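Predicted protein (Acinetobacter sp. RUH2624, PDB 4MEA) is a secreted Cif-family epoxide hydrolase of the alpha/beta hydrolase fold, which opens epoxides by adding water. Local coordinates at residues D105-N110 / I250-A255; S159-R164 / V281-A286. All blocks are in the same frame, centred on the assembly; numbering follows the deposited sequence.

How the contacts relate
The two contacts show how one helix can link separate parts of a fold. Helix 246-258 supplies residues 250-255 of contact 1 and also touches the 159-164 loop of contact 2, so it joins the two; their centres lie about 14 Å apart. The joint is polar: N253 ND2 bonds P162 O at 3.1 Å, and E254 OE2 takes R164 N at 2.8 Å. R287 extends it, forming salt bridges with both E254 and D163. In sequence the segments of the two contacts alternate. The loop of contact 2 follows strand 151-157, and S159, at the start of the loop, touches D134 and H305.

Contact 1. Residues D105-N110 / I250-A255; sequences DYSAEN and IRQNEA
Q252 spends both halves of its side-chain amide on the start of helix 108-123. E109 N donates to Q252 OE1 at 2.8 Å, nearly straight at 165° about the hydrogen, with the donor above the carbonyl plane. On the other half of the amide, Q252 NE2 gives a hydrogen to S107 OG at 3.0 Å, and the serine oxygen lies close to the amide plane. With both polar atoms engaged, the rotation of the amide group is fixed.

S107 occupies the N-cap position, and its hydroxyl has a second task: OG donates to D105 OD1 at 2.8 Å, on the syn lone pair. The same carboxylate oxygen receives S107 N from above its plane, closing an Asx turn, while N110 ND2 returns to D105 O. The acceptor that Q252 meets is therefore positioned by a second shell. A108 N is served by S249 OG, one turn back along helix 246-258.

E109 crosses the glutamine obliquely in a tight approach, its CG only 3.1 Å from Q252 CD. A bend at chi2 (-75°) turns its CD aside from an extended course, and the carboxylate plane stands 70° from the amide plane. One water bridges E109 OE2 and Q252 O, donating to both. Next to this, A108 CB lies 4.2 Å from N253 OD1, which is buried without a modelled polar partner, although N253 ND2 bonds P162 O. P142 of helix 136-146 also touches A108, E109 and N253.

As a worked case of helix capping, the contact has A108 N and E109 N of the first turn met by side chains of another helix, while D105 and Q252 hold the N-cap serine. The amide oxygen faces the positive end of the helix dipole, probably a favourable pairing that needs no full charge.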
ATOM      1  N   ASP A 105       7.444  13.988 -15.621  1.00 15.71           N
ATOM      2  CA  ASP A 105       8.771  13.539 -15.202  1.00 13.34           C
ATOM      3  C   ASP A 105       9.155  14.163 -13.857  1.00 17.48           C
ATOM      4  O   ASP A 105       9.794  15.223 -13.798  1.00 10.66           O
ATOM      5  CB  ASP A 105       9.841  13.813 -16.271  1.00 17.67           C
ATOM      6  CG  ASP A 105      11.218  13.384 -15.823  1.00 18.09           C
ATOM      7  OD1 ASP A 105      11.303  12.607 -14.851  1.00 17.03           O
ATOM      8  OD2 ASP A 105      12.217  13.817 -16.424  1.00 15.65           O
ATOM      9  N   TYR A 106       8.728  13.503 -12.782  1.00 11.79           N
ATOM     10  CA  TYR A 106       9.055  13.925 -11.425  1.00 14.46           C
ATOM     11  C   TYR A 106      10.215  13.102 -10.877  1.00 13.19           C
ATOM     12  O   TYR A 106      10.290  12.840  -9.671  1.00  8.72           O
ATOM     13  CB  TYR A 106       7.835  13.794 -10.504  1.00  8.44           C
ATOM     14  CG  TYR A 106       6.751  14.820 -10.782  1.00 10.06           C
ATOM     15  CD1 TYR A 106       6.829  16.086 -10.233  1.00  7.07           C
ATOM     16  CD2 TYR A 106       5.660  14.523 -11.597  1.00 13.66           C
ATOM     17  CE1 TYR A 106       5.858  17.039 -10.479  1.00  7.79           C
ATOM     18  CE2 TYR A 106       4.669  15.470 -11.838  1.00 11.39           C
ATOM     19  CZ  TYR A 106       4.784  16.735 -11.275  1.00 13.25           C
ATOM     20  OH  TYR A 106       3.833  17.716 -11.494  1.00 14.31           O
ATOM     21  N   SER A 107      11.115  12.684 -11.761  1.00  7.62           N
ATOM     22  CA  SER A 107      12.332  12.011 -11.313  1.00  7.51           C
ATOM     23  C   SER A 107      13.299  12.998 -10.662  1.00 11.17           C
ATOM     24  O   SER A 107      13.283  14.198 -10.963  1.00 16.68           O
ATOM     25  CB  SER A 107      13.026  11.281 -12.469  1.00 12.42           C
ATOM     26  OG  SER A 107      13.606  12.186 -13.405  1.00 14.79           O
ATOM     27  N   ALA A 108      14.139  12.478  -9.771  1.00 10.91           N
ATOM     28  CA  ALA A 108      15.167  13.261  -9.081  1.00  8.88           C
ATOM     29  C   ALA A 108      15.959  14.186 -10.019  1.00  9.27           C
ATOM     30  O   ALA A 108      16.143  15.370  -9.732  1.00 12.40           O
ATOM     31  CB  ALA A 108      16.115  12.328  -8.348  1.00  7.63           C
ATOM     32  N   GLU A 109      16.450  13.648 -11.127  1.00 10.67           N
ATOM     33  CA  GLU A 109      17.233  14.465 -12.059  1.00 12.06           C
ATOM     34  C   GLU A 109      16.447  15.668 -12.566  1.00 11.03           C
ATOM     35  O   GLU A 109      16.962  16.789 -12.595  1.00 13.22           O
ATOM     36  CB  GLU A 109      17.726  13.635 -13.247  1.00 15.35           C
ATOM     37  CG  GLU A 109      18.808  12.621 -12.895  1.00 30.28           C
ATOM     38  CD  GLU A 109      20.168  13.254 -12.665  1.00 41.15           C
ATOM     39  OE1 GLU A 109      20.272  14.503 -12.703  1.00 44.33           O
ATOM     40  OE2 GLU A 109      21.137  12.492 -12.453  1.00 40.26           O
ATOM     41  N   ASN A 110      15.202  15.436 -12.976  1.00 12.76           N
ATOM     42  CA  ASN A 110      14.380  16.524 -13.491  1.00 13.58           C
ATOM     43  C   ASN A 110      14.024  17.586 -12.442  1.00 19.19           C
ATOM     44  O   ASN A 110      14.176  18.776 -12.686  1.00 13.61           O
ATOM     45  CB  ASN A 110      13.108  16.001 -14.164  1.00 14.32           C
ATOM     46  CG  ASN A 110      12.551  16.988 -15.177  1.00 17.35           C
ATOM     47  OD1 ASN A 110      13.311  17.692 -15.840  1.00 16.50           O
ATOM     48  ND2 ASN A 110      11.229  17.051 -15.297  1.00 14.40           N
ATOM     49  N   ILE A 250      15.581   6.211  -8.617  1.00 15.42           N
ATOM     50  CA  ILE A 250      16.443   5.187  -8.044  1.00 12.39           C
ATOM     51  C   ILE A 250      17.607   4.911  -8.976  1.00 11.90           C
ATOM     52  O   ILE A 250      18.766   4.891  -8.554  1.00 12.17           O
ATOM     53  CB  ILE A 250      15.664   3.883  -7.778  1.00 15.12           C
ATOM     54  CG1 ILE A 250      14.733   4.074  -6.574  1.00 15.72           C
ATOM     55  CG2 ILE A 250      16.635   2.716  -7.555  1.00 14.99           C
ATOM     56  CD1 ILE A 250      13.634   3.033  -6.458  1.00 14.39           C
ATOM     57  N   ARG A 251      17.292   4.700 -10.248  1.00 12.72           N
ATOM     58  CA  ARG A 251      18.313   4.457 -11.255  1.00 16.32           C
ATOM     59  C   ARG A 251      19.266   5.641 -11.317  1.00 16.77           C
ATOM     60  O   ARG A 251      20.483   5.480 -11.415  1.00 12.87           O
ATOM     61  CB  ARG A 251      17.666   4.227 -12.626  1.00 16.88           C
ATOM     62  CG  ARG A 251      18.633   4.380 -13.799  1.00 31.51           C
ATOM     63  CD  ARG A 251      18.354   3.359 -14.886  1.00 38.23           C
ATOM     64  NE  ARG A 251      19.076   3.633 -16.125  1.00 44.99           N
ATOM     65  CZ  ARG A 251      20.389   3.482 -16.286  1.00 49.20           C
ATOM     66  NH1 ARG A 251      21.151   3.074 -15.276  1.00 51.26           N
ATOM     67  NH2 ARG A 251      20.944   3.751 -17.463  1.00 43.46           N
ATOM     68  N   GLN A 252      18.705   6.842 -11.244  1.00 20.32           N
ATOM     69  CA  GLN A 252      19.516   8.040 -11.343  1.00 14.26           C
ATOM     70  C   GLN A 252      20.479   8.169 -10.175  1.00 17.18           C
ATOM     71  O   GLN A 252      21.650   8.491 -10.370  1.00 14.82           O
ATOM     72  CB  GLN A 252      18.626   9.277 -11.452  1.00  8.28           C
ATOM     73  CG  GLN A 252      17.852   9.325 -12.760  1.00  9.74           C
ATOM     74  CD  GLN A 252      16.717  10.320 -12.718  1.00 13.10           C
ATOM     75  OE1 GLN A 252      16.457  10.940 -11.682  1.00 11.63           O
ATOM     76  NE2 GLN A 252      16.039  10.498 -13.853  1.00  9.58           N
ATOM     77  N   ASN A 253      19.990   7.926  -8.961  1.00 12.92           N
ATOM     78  CA  ASN A 253      20.845   8.052  -7.792  1.00  9.41           C
ATOM     79  C   ASN A 253      21.883   6.942  -7.720  1.00 10.15           C
ATOM     80  O   ASN A 253      23.022   7.168  -7.314  1.00 14.98           O
ATOM     81  CB  ASN A 253      20.018   8.117  -6.493  1.00  6.74           C
ATOM     82  CG  ASN A 253      19.253   9.432  -6.360  1.00 14.18           C
ATOM     83  OD1 ASN A 253      19.596  10.428  -7.007  1.00 13.73           O
ATOM     84  ND2 ASN A 253      18.211   9.437  -5.532  1.00 10.56           N
ATOM     85  N   GLU A 254      21.484   5.734  -8.095  1.00 10.87           N
ATOM     86  CA  GLU A 254      22.419   4.616  -8.104  1.00 13.87           C
ATOM     87  C   GLU A 254      23.559   4.892  -9.087  1.00 14.67           C
ATOM     88  O   GLU A 254      24.717   4.547  -8.833  1.00 17.53           O
ATOM     89  CB  GLU A 254      21.692   3.316  -8.473  1.00 14.02           C
ATOM     90  CG  GLU A 254      20.773   2.789  -7.368  1.00 17.99           C
ATOM     91  CD  GLU A 254      21.541   2.239  -6.169  1.00 20.61           C
ATOM     92  OE1 GLU A 254      22.698   1.802  -6.342  1.00 19.86           O
ATOM     93  OE2 GLU A 254      20.987   2.235  -5.050  1.00 20.90           O
ATOM     94  N   ALA A 255      23.226   5.518 -10.209  1.00 11.64           N
ATOM     95  CA  ALA A 255      24.236   5.860 -11.209  1.00 15.53           C
ATOM     96  C   ALA A 255      25.226   6.883 -10.646  1.00 16.96           C
ATOM     97  O   ALA A 255      26.431   6.771 -10.853  1.00 15.24           O
ATOM     98  CB  ALA A 255      23.575   6.384 -12.490  1.00 15.26           C
TER
HETATM   99  O   HOH W   1      22.080   9.945 -12.670  1.00 20.28           O

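Contact 2. Residues S159-R164 / V281-A286; sequences SPIPDR and VKEMRA
E283 thrusts its carboxylate from helix 279-288 into the backbone of the 159-164 loop. I161 N donates to E283 OE1 at 3.1 Å on the syn lone pair, a bent bond of 141°. The other oxygen, E283 OE2, lies only 2.5 Å from I161 O, a gap so short that it would be consistent with a protonated acid. Both ends of one residue's backbone thus meet one carboxyl group, whose OE1 also touches P160 CA at 3.6 Å.

The reach comes from an outstretched chain, with CG anti to the backbone N (chi1 179°) and CD carried straight on. Tip to tip with it stands D163: E283 OE2 points at the carboxyl carbon, 3.1 Å from D163 CG, with OD1 and OD2 about equally far, and the two carboxylate planes are turned 61° apart. Such crowding of acids would be expected to raise the affinity of one for a proton. D163 has compensating partners of its own: OD1 accepts from A165 N, and OD2 forms a salt bridge with R287.

Beside this polar core, I161 and M284 cross at about a right angle, I161 CD1 meeting M284 CG at 4.0 Å in a small apolar patch.

The glutamate joins the irregular chain after strand 151-157 to helix 279-288. Helix 246-258 also packs on this loop, N253 against I161, E254 against D163, and H246 and I250 against P162. Helix 279-288 in turn lies against the sheet of the alpha/beta hydrolase fold, with V281 and M284 packing on strands 267-272 and 295-300.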
ATOM      1  N   SER A 159      12.989  10.777   5.755  1.00  8.88           N
ATOM      2  CA  SER A 159      12.709   9.858   4.644  1.00  9.59           C
ATOM      3  C   SER A 159      13.962   9.340   3.943  1.00  7.56           C
ATOM      4  O   SER A 159      14.992  10.019   3.900  1.00 11.82           O
ATOM      5  CB  SER A 159      11.791  10.509   3.601  1.00  9.42           C
ATOM      6  OG  SER A 159      10.527  10.807   4.153  1.00  8.48           O
ATOM      7  N   PRO A 160      13.877   8.130   3.383  1.00 10.63           N
ATOM      8  CA  PRO A 160      15.019   7.608   2.634  1.00 10.09           C
ATOM      9  C   PRO A 160      15.228   8.414   1.356  1.00 12.19           C
ATOM     10  O   PRO A 160      14.273   8.966   0.806  1.00 12.14           O
ATOM     11  CB  PRO A 160      14.588   6.177   2.293  1.00 10.39           C
ATOM     12  CG  PRO A 160      13.094   6.208   2.328  1.00 15.40           C
ATOM     13  CD  PRO A 160      12.752   7.174   3.425  1.00 13.16           C
ATOM     14  N   ILE A 161      16.480   8.502   0.924  1.00 11.83           N
ATOM     15  CA  ILE A 161      16.813   8.977  -0.407  1.00 11.87           C
ATOM     16  C   ILE A 161      16.595   7.774  -1.319  1.00 14.82           C
ATOM     17  O   ILE A 161      17.011   6.666  -0.989  1.00 12.46           O
ATOM     18  CB  ILE A 161      18.297   9.422  -0.472  1.00 14.45           C
ATOM     19  CG1 ILE A 161      18.545  10.594   0.484  1.00 10.87           C
ATOM     20  CG2 ILE A 161      18.702   9.783  -1.900  1.00 11.13           C
ATOM     21  CD1 ILE A 161      20.010  10.788   0.883  1.00 11.79           C
ATOM     22  N   PRO A 162      15.913   7.973  -2.454  1.00 11.29           N
ATOM     23  CA  PRO A 162      15.706   6.852  -3.375  1.00 13.40           C
ATOM     24  C   PRO A 162      16.996   6.097  -3.707  1.00 15.56           C
ATOM     25  O   PRO A 162      17.984   6.688  -4.131  1.00 14.44           O
ATOM     26  CB  PRO A 162      15.158   7.540  -4.628  1.00  9.23           C
ATOM     27  CG  PRO A 162      14.372   8.692  -4.068  1.00 10.06           C
ATOM     28  CD  PRO A 162      15.205   9.189  -2.896  1.00  6.85           C
ATOM     29  N   ASP A 163      16.977   4.790  -3.488  1.00 12.66           N
ATOM     30  CA  ASP A 163      18.063   3.922  -3.917  1.00 13.39           C
ATOM     31  C   ASP A 163      17.490   2.518  -4.056  1.00 12.94           C
ATOM     32  O   ASP A 163      16.269   2.347  -4.002  1.00  9.19           O
ATOM     33  CB  ASP A 163      19.298   4.000  -2.985  1.00 13.16           C
ATOM     34  CG  ASP A 163      19.152   3.174  -1.701  1.00 16.04           C
ATOM     35  OD1 ASP A 163      18.025   2.823  -1.319  1.00 11.39           O
ATOM     36  OD2 ASP A 163      20.186   2.886  -1.060  1.00 12.86           O
ATOM     37  N   ARG A 164      18.356   1.527  -4.257  1.00 10.57           N
ATOM     38  CA  ARG A 164      17.916   0.167  -4.562  1.00 11.44           C
ATOM     39  C   ARG A 164      17.041  -0.391  -3.443  1.00  9.44           C
ATOM     40  O   ARG A 164      16.198  -1.264  -3.674  1.00 13.21           O
ATOM     41  CB  ARG A 164      19.131  -0.746  -4.773  1.00 10.36           C
ATOM     42  CG  ARG A 164      19.944  -0.919  -3.506  1.00 14.98           C
ATOM     43  CD  ARG A 164      21.329  -1.497  -3.740  1.00 23.73           C
ATOM     44  NE  ARG A 164      22.029  -1.655  -2.464  1.00 26.89           N
ATOM     45  CZ  ARG A 164      23.315  -1.959  -2.345  1.00 35.06           C
ATOM     46  NH1 ARG A 164      24.055  -2.139  -3.432  1.00 34.26           N
ATOM     47  NH2 ARG A 164      23.861  -2.075  -1.135  1.00 32.83           N
ATOM     48  N   VAL A 281      19.451   7.007   8.382  1.00 12.55           N
ATOM     49  CA  VAL A 281      20.721   7.054   9.106  1.00 13.58           C
ATOM     50  C   VAL A 281      21.671   5.972   8.593  1.00 17.86           C
ATOM     51  O   VAL A 281      22.833   6.248   8.271  1.00 16.59           O
ATOM     52  CB  VAL A 281      20.502   6.908  10.626  1.00 15.36           C
ATOM     53  CG1 VAL A 281      21.825   6.739  11.348  1.00 17.94           C
ATOM     54  CG2 VAL A 281      19.735   8.110  11.161  1.00 14.01           C
ATOM     55  N   LYS A 282      21.156   4.751   8.491  1.00 14.49           N
ATOM     56  CA  LYS A 282      21.925   3.622   7.994  1.00 16.20           C
ATOM     57  C   LYS A 282      22.233   3.756   6.511  1.00 15.93           C
ATOM     58  O   LYS A 282      23.326   3.411   6.063  1.00 13.79           O
ATOM     59  CB  LYS A 282      21.170   2.311   8.243  1.00 16.65           C
ATOM     60  CG  LYS A 282      20.977   1.982   9.708  1.00 17.96           C
ATOM     61  CD  LYS A 282      20.257   0.644   9.863  1.00 23.10           C
ATOM     62  CE  LYS A 282      19.992   0.335  11.327  1.00 40.40           C
ATOM     63  NZ  LYS A 282      19.344  -0.998  11.498  1.00 52.92           N
ATOM     64  N   GLU A 283      21.261   4.253   5.751  1.00 10.95           N
ATOM     65  CA  GLU A 283      21.410   4.357   4.307  1.00 10.55           C
ATOM     66  C   GLU A 283      22.544   5.299   3.930  1.00 12.59           C
ATOM     67  O   GLU A 283      23.426   4.927   3.157  1.00 17.23           O
ATOM     68  CB  GLU A 283      20.112   4.837   3.643  1.00 11.05           C
ATOM     69  CG  GLU A 283      20.237   4.977   2.112  1.00  4.15           C
ATOM     70  CD  GLU A 283      19.056   5.703   1.477  1.00 13.38           C
ATOM     71  OE1 GLU A 283      18.356   6.447   2.189  1.00  7.46           O
ATOM     72  OE2 GLU A 283      18.835   5.539   0.259  1.00 12.30           O
ATOM     73  N   MET A 284      22.513   6.520   4.464  1.00 16.92           N
ATOM     74  CA  MET A 284      23.551   7.504   4.145  1.00 18.60           C
ATOM     75  C   MET A 284      24.944   7.036   4.583  1.00 14.24           C
ATOM     76  O   MET A 284      25.893   7.130   3.823  1.00 13.93           O
ATOM     77  CB  MET A 284      23.226   8.882   4.736  1.00 20.30           C
ATOM     78  CG  MET A 284      22.078   9.602   4.036  1.00 12.34           C
ATOM     79  SD  MET A 284      21.795  11.234   4.739  1.00 17.54           S
ATOM     80  CE  MET A 284      23.278  12.101   4.207  1.00 18.58           C
ATOM     81  N   ARG A 285      25.060   6.523   5.804  1.00 11.48           N
ATOM     82  CA  ARG A 285      26.339   6.010   6.275  1.00 15.50           C
ATOM     83  C   ARG A 285      26.885   4.931   5.335  1.00 22.86           C
ATOM     84  O   ARG A 285      28.048   4.984   4.943  1.00 29.84           O
ATOM     85  CB  ARG A 285      26.229   5.474   7.710  1.00 19.05           C
ATOM     86  CG  ARG A 285      27.548   4.964   8.279  1.00 28.20           C
ATOM     87  CD  ARG A 285      27.514   4.921   9.793  1.00 36.72           C
ATOM     88  NE  ARG A 285      26.336   4.218  10.290  1.00 49.44           N
ATOM     89  CZ  ARG A 285      25.372   4.784  11.013  1.00 49.63           C
ATOM     90  NH1 ARG A 285      25.445   6.072  11.338  1.00 45.21           N
ATOM     91  NH2 ARG A 285      24.339   4.057  11.421  1.00 49.12           N
ATOM     92  N   ALA A 286      26.040   3.971   4.960  1.00 23.88           N
ATOM     93  CA  ALA A 286      26.479   2.820   4.160  1.00 21.06           C
ATOM     94  C   ALA A 286      26.797   3.156   2.707  1.00 23.96           C
ATOM     95  O   ALA A 286      27.655   2.524   2.100  1.00 25.42           O
ATOM     96  CB  ALA A 286      25.444   1.695   4.214  1.00 13.82           C
TER